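Local atomic coordinates of proteasome protein (Corynebacterium glutamicum ATCC 13032, PDB entry 2P90), a protein that is of unknown function but belongs to the PAC2 family, whose relatives include proteasome assembly chaperones, a role not established for this bacterial protein. Residues B[142-154]-B[257-269]. Numbering follows the deposited sequence.
Sequences PMTVPHTRPTVVT and RVVGALEQQYDSE
Tyr266 is the largest bump that helix 253-276 offers to the loop between strands 134-143 and 153-157, and the loop covers one face and part of the edge of the ring. Arg149 lays its CB over the centre of that face in a CH-pi contact, 3.5 Å from the centroid; Val145 CG1 meets the ring edge, and Val152 CG2 touches OH, which also gives a weak hydrogen bond to Pro150 O. The bump in the other direction is Pro146, whose ring fits the hollow between Val259, Leu262, Glu263 and Tyr266, with CB 4.0 Å from Leu262 CB. Leu262 in turn sends CD2 against Thr144.

Polar groups flank the apolar contact. Bent at chi2 (-69°), Arg149 turns past the tyrosine and grips Asp267 side-on, NE to OD1 and a nearly straight NH2 to OD2 bond of 3.0 Å, while Glu263 sets CB and CG over one guanidinium face, its carboxylate plane 17° from the guanidinium's, through charge and packing without a bond. NH1 also bonds Thr148 O, further fixing the guanidinium. Thr148 OG1 donates a very short hydrogen bond to Glu263 OE2, beside Val259 CG1. His147 brings CE1 within 4.2 Å of Val259 CG2, while its ND1 is hydrogen-bonded to Tyr204 OH.

In this loop-on-helix packing, a type I beta turn opening with Pro146 and closing with Arg149 joins the last modelled helix to a connection at the edge of the PAC2 alpha/beta fold's mixed sheet.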
ATOM      1  N   PRO B 142     -17.754  -0.865  13.218  1.00 42.20           N
ATOM      2  CA  PRO B 142     -18.064   0.137  14.233  1.00 42.87           C
ATOM      3  C   PRO B 142     -19.457   0.665  13.937  1.00 43.92           C
ATOM      4  O   PRO B 142     -19.741   1.017  12.783  1.00 43.84           O
ATOM      5  CB  PRO B 142     -17.011   1.230  14.008  1.00 43.08           C
ATOM      6  CG  PRO B 142     -16.534   1.052  12.572  1.00 43.54           C
ATOM      7  CD  PRO B 142     -16.835  -0.364  12.169  1.00 41.63           C
ATOM      8  N   MET B 143     -20.328   0.704  14.950  1.00 44.64           N
ATOM      9  CA  MET B 143     -21.705   1.174  14.735  1.00 45.85           C
ATOM     10  C   MET B 143     -22.166   2.167  15.799  1.00 46.18           C
ATOM     11  O   MET B 143     -21.544   2.323  16.867  1.00 46.23           O
ATOM     12  CB  MET B 143     -22.714   0.012  14.639  1.00 45.73           C
ATOM     13  CG  MET B 143     -22.519  -0.961  13.454  1.00 48.38           C
ATOM     14  SD  MET B 143     -22.632  -0.288  11.751  1.00 47.03           S
ATOM     15  CE  MET B 143     -22.922  -1.829  10.895  1.00 50.50           C
ATOM     16  N   THR B 144     -23.287   2.810  15.500  1.00 46.38           N
ATOM     17  CA  THR B 144     -23.911   3.755  16.422  1.00 46.73           C
ATOM     18  C   THR B 144     -24.846   2.943  17.316  1.00 45.96           C
ATOM     19  O   THR B 144     -26.066   2.943  17.136  1.00 45.94           O
ATOM     20  CB  THR B 144     -24.676   4.873  15.666  1.00 46.91           C
ATOM     21  OG1 THR B 144     -25.537   4.273  14.704  1.00 47.26           O
ATOM     22  CG2 THR B 144     -23.715   5.807  14.944  1.00 47.04           C
ATOM     23  N   VAL B 145     -24.217   2.212  18.236  1.00 44.77           N
ATOM     24  CA  VAL B 145     -24.866   1.360  19.210  1.00 43.68           C
ATOM     25  C   VAL B 145     -24.109   1.612  20.503  1.00 43.59           C
ATOM     26  O   VAL B 145     -22.915   1.980  20.460  1.00 43.76           O
ATOM     27  CB  VAL B 145     -24.816  -0.164  18.831  1.00 44.28           C
ATOM     28  CG1 VAL B 145     -25.610  -0.449  17.547  1.00 43.74           C
ATOM     29  CG2 VAL B 145     -23.372  -0.713  18.741  1.00 42.25           C
ATOM     30  N   PRO B 146     -24.792   1.458  21.659  1.00 42.82           N
ATOM     31  CA  PRO B 146     -24.139   1.693  22.960  1.00 42.66           C
ATOM     32  C   PRO B 146     -23.499   0.458  23.597  1.00 42.70           C
ATOM     33  O   PRO B 146     -23.956  -0.658  23.358  1.00 42.93           O
ATOM     34  CB  PRO B 146     -25.301   2.177  23.838  1.00 42.65           C
ATOM     35  CG  PRO B 146     -26.549   1.550  23.222  1.00 41.72           C
ATOM     36  CD  PRO B 146     -26.227   1.137  21.802  1.00 42.04           C
ATOM     37  N   HIS B 147     -22.486   0.661  24.443  1.00 42.79           N
ATOM     38  CA  HIS B 147     -21.934  -0.448  25.230  1.00 43.43           C
ATOM     39  C   HIS B 147     -22.917  -1.002  26.251  1.00 44.07           C
ATOM     40  O   HIS B 147     -22.686  -2.082  26.832  1.00 44.12           O
ATOM     41  CB  HIS B 147     -20.600  -0.059  25.927  1.00 43.81           C
ATOM     42  CG  HIS B 147     -20.762   0.857  27.100  1.00 43.39           C
ATOM     43  ND1 HIS B 147     -20.803   2.229  26.970  1.00 43.58           N
ATOM     44  CD2 HIS B 147     -20.869   0.601  28.429  1.00 43.07           C
ATOM     45  CE1 HIS B 147     -20.943   2.778  28.165  1.00 43.17           C
ATOM     46  NE2 HIS B 147     -20.987   1.812  29.066  1.00 43.43           N
ATOM     47  N   THR B 148     -24.007  -0.260  26.475  1.00 44.87           N
ATOM     48  CA  THR B 148     -25.002  -0.578  27.516  1.00 46.02           C
ATOM     49  C   THR B 148     -26.150  -1.463  27.015  1.00 46.34           C
ATOM     50  O   THR B 148     -27.119  -1.686  27.727  1.00 46.56           O
ATOM     51  CB  THR B 148     -25.587   0.714  28.138  1.00 46.68           C
ATOM     52  OG1 THR B 148     -25.994   1.589  27.082  1.00 47.79           O
ATOM     53  CG2 THR B 148     -24.532   1.461  29.038  1.00 45.80           C
ATOM     54  N   ARG B 149     -26.042  -1.960  25.787  1.00 46.84           N
ATOM     55  CA  ARG B 149     -27.078  -2.812  25.187  1.00 47.47           C
ATOM     56  C   ARG B 149     -26.434  -4.084  24.611  1.00 47.94           C
ATOM     57  O   ARG B 149     -25.262  -4.050  24.231  1.00 48.25           O
ATOM     58  CB  ARG B 149     -27.828  -2.041  24.094  1.00 47.07           C
ATOM     59  CG  ARG B 149     -28.704  -0.926  24.625  1.00 47.14           C
ATOM     60  CD  ARG B 149     -29.884  -1.523  25.392  1.00 49.17           C
ATOM     61  NE  ARG B 149     -30.847  -0.512  25.809  1.00 48.08           N
ATOM     62  CZ  ARG B 149     -30.789   0.171  26.956  1.00 48.57           C
ATOM     63  NH1 ARG B 149     -29.804  -0.017  27.846  1.00 44.83           N
ATOM     64  NH2 ARG B 149     -31.731   1.067  27.207  1.00 47.72           N
ATOM     65  N   PRO B 150     -27.193  -5.202  24.539  1.00 48.33           N
ATOM     66  CA  PRO B 150     -26.595  -6.437  23.975  1.00 48.31           C
ATOM     67  C   PRO B 150     -25.955  -6.198  22.598  1.00 48.75           C
ATOM     68  O   PRO B 150     -26.411  -5.325  21.842  1.00 48.42           O
ATOM     69  CB  PRO B 150     -27.780  -7.405  23.855  1.00 47.97           C
ATOM     70  CG  PRO B 150     -28.847  -6.875  24.810  1.00 47.92           C
ATOM     71  CD  PRO B 150     -28.612  -5.381  24.937  1.00 48.19           C
ATOM     72  N   THR B 151     -24.887  -6.954  22.307  1.00 49.05           N
ATOM     73  CA  THR B 151     -24.199  -6.911  21.005  1.00 48.90           C
ATOM     74  C   THR B 151     -24.973  -7.628  19.888  1.00 49.05           C
ATOM     75  O   THR B 151     -25.281  -8.818  19.969  1.00 48.82           O
ATOM     76  CB  THR B 151     -22.739  -7.427  21.098  1.00 49.09           C
ATOM     77  OG1 THR B 151     -21.991  -6.574  21.968  1.00 48.54           O
ATOM     78  CG2 THR B 151     -22.065  -7.404  19.737  1.00 49.17           C
ATOM     79  N   VAL B 152     -25.280  -6.878  18.843  1.00 49.11           N
ATOM     80  CA  VAL B 152     -26.027  -7.407  17.725  1.00 49.96           C
ATOM     81  C   VAL B 152     -25.113  -7.946  16.599  1.00 50.60           C
ATOM     82  O   VAL B 152     -23.992  -7.455  16.396  1.00 50.78           O
ATOM     83  CB  VAL B 152     -26.961  -6.327  17.178  1.00 49.88           C
ATOM     84  CG1 VAL B 152     -27.459  -6.688  15.780  1.00 49.98           C
ATOM     85  CG2 VAL B 152     -28.117  -6.115  18.160  1.00 50.18           C
ATOM     86  N   VAL B 153     -25.608  -8.971  15.910  1.00 50.38           N
ATOM     87  CA  VAL B 153     -24.999  -9.527  14.721  1.00 50.57           C
ATOM     88  C   VAL B 153     -26.024  -9.522  13.575  1.00 50.25           C
ATOM     89  O   VAL B 153     -27.151 -10.000  13.720  1.00 49.49           O
ATOM     90  CB  VAL B 153     -24.468 -10.966  14.981  1.00 51.01           C
ATOM     91  CG1 VAL B 153     -24.228 -11.737  13.659  1.00 52.87           C
ATOM     92  CG2 VAL B 153     -23.185 -10.907  15.744  1.00 51.05           C
ATOM     93  N   THR B 154     -25.629  -8.964  12.438  1.00 49.91           N
ATOM     94  CA  THR B 154     -26.464  -9.043  11.239  1.00 49.67           C
ATOM     95  C   THR B 154     -25.852 -10.027  10.234  1.00 48.86           C
ATOM     96  O   THR B 154     -24.661 -10.305  10.291  1.00 49.06           O
ATOM     97  CB  THR B 154     -26.711  -7.661  10.609  1.00 49.21           C
ATOM     98  OG1 THR B 154     -25.473  -7.012  10.417  1.00 50.24           O
ATOM     99  CG2 THR B 154     -27.554  -6.794  11.523  1.00 50.78           C
ATOM    100  N   ARG B 257     -24.959  11.460  28.078  1.00 55.51           N
ATOM    101  CA  ARG B 257     -25.920  12.029  27.169  1.00 56.98           C
ATOM    102  C   ARG B 257     -25.834  11.301  25.828  1.00 56.58           C
ATOM    103  O   ARG B 257     -26.850  10.895  25.259  1.00 57.18           O
ATOM    104  CB  ARG B 257     -25.603  13.519  27.044  1.00 57.54           C
ATOM    105  CG  ARG B 257     -26.090  14.242  25.789  1.00 62.35           C
ATOM    106  CD  ARG B 257     -26.519  15.702  26.117  1.00 69.27           C
ATOM    107  NE  ARG B 257     -25.607  16.398  27.046  1.00 74.65           N
ATOM    108  CZ  ARG B 257     -25.714  16.407  28.383  1.00 77.17           C
ATOM    109  NH1 ARG B 257     -26.696  15.748  28.994  1.00 78.29           N
ATOM    110  NH2 ARG B 257     -24.825  17.078  29.123  1.00 77.49           N
ATOM    111  N   VAL B 258     -24.604  11.099  25.364  1.00 56.13           N
ATOM    112  CA  VAL B 258     -24.313  10.375  24.136  1.00 54.76           C
ATOM    113  C   VAL B 258     -24.708   8.895  24.186  1.00 54.31           C
ATOM    114  O   VAL B 258     -25.232   8.369  23.206  1.00 54.70           O
ATOM    115  CB  VAL B 258     -22.823  10.552  23.754  1.00 55.20           C
ATOM    116  CG1 VAL B 258     -22.368   9.509  22.680  1.00 54.68           C
ATOM    117  CG2 VAL B 258     -22.579  12.000  23.288  1.00 53.32           C
ATOM    118  N   VAL B 259     -24.478   8.244  25.326  1.00 53.32           N
ATOM    119  CA  VAL B 259     -24.864   6.839  25.544  1.00 52.44           C
ATOM    120  C   VAL B 259     -26.395   6.648  25.571  1.00 51.85           C
ATOM    121  O   VAL B 259     -26.924   5.741  24.914  1.00 51.41           O
ATOM    122  CB  VAL B 259     -24.183   6.249  26.851  1.00 52.83           C
ATOM    123  CG1 VAL B 259     -24.650   4.812  27.164  1.00 51.27           C
ATOM    124  CG2 VAL B 259     -22.648   6.311  26.721  1.00 52.73           C
ATOM    125  N   GLY B 260     -27.090   7.508  26.320  1.00 50.61           N
ATOM    126  CA  GLY B 260     -28.559   7.490  26.390  1.00 49.43           C
ATOM    127  C   GLY B 260     -29.257   7.723  25.060  1.00 48.38           C
ATOM    128  O   GLY B 260     -30.274   7.098  24.771  1.00 48.74           O
ATOM    129  N   ALA B 261     -28.716   8.618  24.241  1.00 47.64           N
ATOM    130  CA  ALA B 261     -29.241   8.822  22.885  1.00 46.74           C
ATOM    131  C   ALA B 261     -29.067   7.577  21.966  1.00 46.07           C
ATOM    132  O   ALA B 261     -29.967   7.237  21.196  1.00 45.98           O
ATOM    133  CB  ALA B 261     -28.633  10.059  22.261  1.00 46.15           C
ATOM    134  N   LEU B 262     -27.933   6.894  22.072  1.00 45.22           N
ATOM    135  CA  LEU B 262     -27.740   5.604  21.374  1.00 45.57           C
ATOM    136  C   LEU B 262     -28.632   4.488  21.928  1.00 45.69           C
ATOM    137  O   LEU B 262     -29.049   3.587  21.179  1.00 45.86           O
ATOM    138  CB  LEU B 262     -26.271   5.157  21.392  1.00 44.69           C
ATOM    139  CG  LEU B 262     -25.216   6.058  20.719  1.00 45.66           C
ATOM    140  CD1 LEU B 262     -23.753   5.690  21.151  1.00 41.88           C
ATOM    141  CD2 LEU B 262     -25.377   6.045  19.183  1.00 44.39           C
ATOM    142  N   GLU B 263     -28.919   4.553  23.229  1.00 45.60           N
ATOM    143  CA  GLU B 263     -29.812   3.607  23.897  1.00 46.32           C
ATOM    144  C   GLU B 263     -31.229   3.722  23.366  1.00 46.91           C
ATOM    145  O   GLU B 263     -31.897   2.702  23.142  1.00 46.50           O
ATOM    146  CB  GLU B 263     -29.807   3.840  25.404  1.00 45.90           C
ATOM    147  CG  GLU B 263     -28.539   3.323  26.090  1.00 46.12           C
ATOM    148  CD  GLU B 263     -28.461   3.648  27.583  1.00 47.30           C
ATOM    149  OE1 GLU B 263     -29.394   4.306  28.129  1.00 49.72           O
ATOM    150  OE2 GLU B 263     -27.455   3.243  28.211  1.00 46.81           O
ATOM    151  N   GLN B 264     -31.658   4.966  23.143  1.00 47.71           N
ATOM    152  CA  GLN B 264     -32.995   5.270  22.649  1.00 49.66           C
ATOM    153  C   GLN B 264     -33.131   4.796  21.208  1.00 48.24           C
ATOM    154  O   GLN B 264     -34.061   4.070  20.864  1.00 48.16           O
ATOM    155  CB  GLN B 264     -33.272   6.776  22.754  1.00 49.15           C
ATOM    156  CG  GLN B 264     -34.720   7.102  23.104  1.00 53.93           C
ATOM    157  CD  GLN B 264     -35.030   8.618  23.172  1.00 54.89           C
ATOM    158  OE1 GLN B 264     -34.248   9.467  22.678  1.00 61.34           O
ATOM    159  NE2 GLN B 264     -36.193   8.959  23.765  1.00 57.91           N
ATOM    160  N   GLN B 265     -32.182   5.211  20.374  1.00 48.17           N
ATOM    161  CA  GLN B 265     -32.036   4.732  19.003  1.00 48.71           C
ATOM    162  C   GLN B 265     -32.118   3.194  18.907  1.00 46.63           C
ATOM    163  O   GLN B 265     -32.927   2.648  18.168  1.00 45.56           O
ATOM    164  CB  GLN B 265     -30.698   5.251  18.475  1.00 48.99           C
ATOM    165  CG  GLN B 265     -30.271   4.762  17.095  1.00 52.03           C
ATOM    166  CD  GLN B 265     -29.048   5.538  16.566  1.00 53.47           C
ATOM    167  OE1 GLN B 265     -28.081   4.940  16.074  1.00 58.64           O
ATOM    168  NE2 GLN B 265     -29.094   6.881  16.668  1.00 59.11           N
ATOM    169  N   TYR B 266     -31.294   2.521  19.713  1.00 45.93           N
ATOM    170  CA  TYR B 266     -31.229   1.067  19.810  1.00 44.68           C
ATOM    171  C   TYR B 266     -32.574   0.399  20.129  1.00 44.70           C
ATOM    172  O   TYR B 266     -32.964  -0.580  19.474  1.00 42.96           O
ATOM    173  CB  TYR B 266     -30.178   0.695  20.875  1.00 44.71           C
ATOM    174  CG  TYR B 266     -29.890  -0.782  20.979  1.00 43.51           C
ATOM    175  CD1 TYR B 266     -28.750  -1.338  20.392  1.00 41.29           C
ATOM    176  CD2 TYR B 266     -30.782  -1.638  21.632  1.00 43.10           C
ATOM    177  CE1 TYR B 266     -28.498  -2.706  20.481  1.00 41.52           C
ATOM    178  CE2 TYR B 266     -30.552  -3.003  21.715  1.00 44.15           C
ATOM    179  CZ  TYR B 266     -29.402  -3.527  21.138  1.00 44.55           C
ATOM    180  OH  TYR B 266     -29.165  -4.877  21.259  1.00 46.98           O
ATOM    181  N   ASP B 267     -33.250   0.909  21.167  1.00 45.50           N
ATOM    182  CA  ASP B 267     -34.530   0.354  21.658  1.00 47.02           C
ATOM    183  C   ASP B 267     -35.644   0.563  20.626  1.00 47.36           C
ATOM    184  O   ASP B 267     -36.482  -0.316  20.374  1.00 46.78           O
ATOM    185  CB  ASP B 267     -34.919   1.004  22.993  1.00 47.00           C
ATOM    186  CG  ASP B 267     -33.977   0.618  24.129  1.00 50.02           C
ATOM    187  OD1 ASP B 267     -33.430  -0.503  24.102  1.00 51.96           O
ATOM    188  OD2 ASP B 267     -33.797   1.424  25.073  1.00 54.56           O
ATOM    189  N   SER B 268     -35.614   1.745  20.024  1.00 47.85           N
ATOM    190  CA  SER B 268     -36.521   2.099  18.974  1.00 48.41           C
ATOM    191  C   SER B 268     -36.412   1.128  17.784  1.00 48.59           C
ATOM    192  O   SER B 268     -37.451   0.653  17.276  1.00 48.98           O
ATOM    193  CB  SER B 268     -36.221   3.521  18.530  1.00 48.38           C
ATOM    194  OG  SER B 268     -37.295   4.010  17.779  1.00 50.45           O
ATOM    195  N   GLU B 269     -35.180   0.839  17.340  1.00 48.18           N
ATOM    196  CA  GLU B 269     -34.967  -0.037  16.186  1.00 47.93           C
ATOM    197  C   GLU B 269     -35.334  -1.485  16.552  1.00 47.54           C
ATOM    198  O   GLU B 269     -35.883  -2.230  15.731  1.00 47.21           O
ATOM    199  CB  GLU B 269     -33.538   0.095  15.631  1.00 48.12           C
ATOM    200  CG  GLU B 269     -33.290  -0.382  14.145  1.00 50.96           C
ATOM    201  CD  GLU B 269     -34.570  -0.599  13.196  1.00 57.72           C
ATOM    202  OE1 GLU B 269     -35.023   0.381  12.501  1.00 56.73           O
ATOM    203  OE2 GLU B 269     -35.048  -1.780  13.087  1.00 55.38           O
TER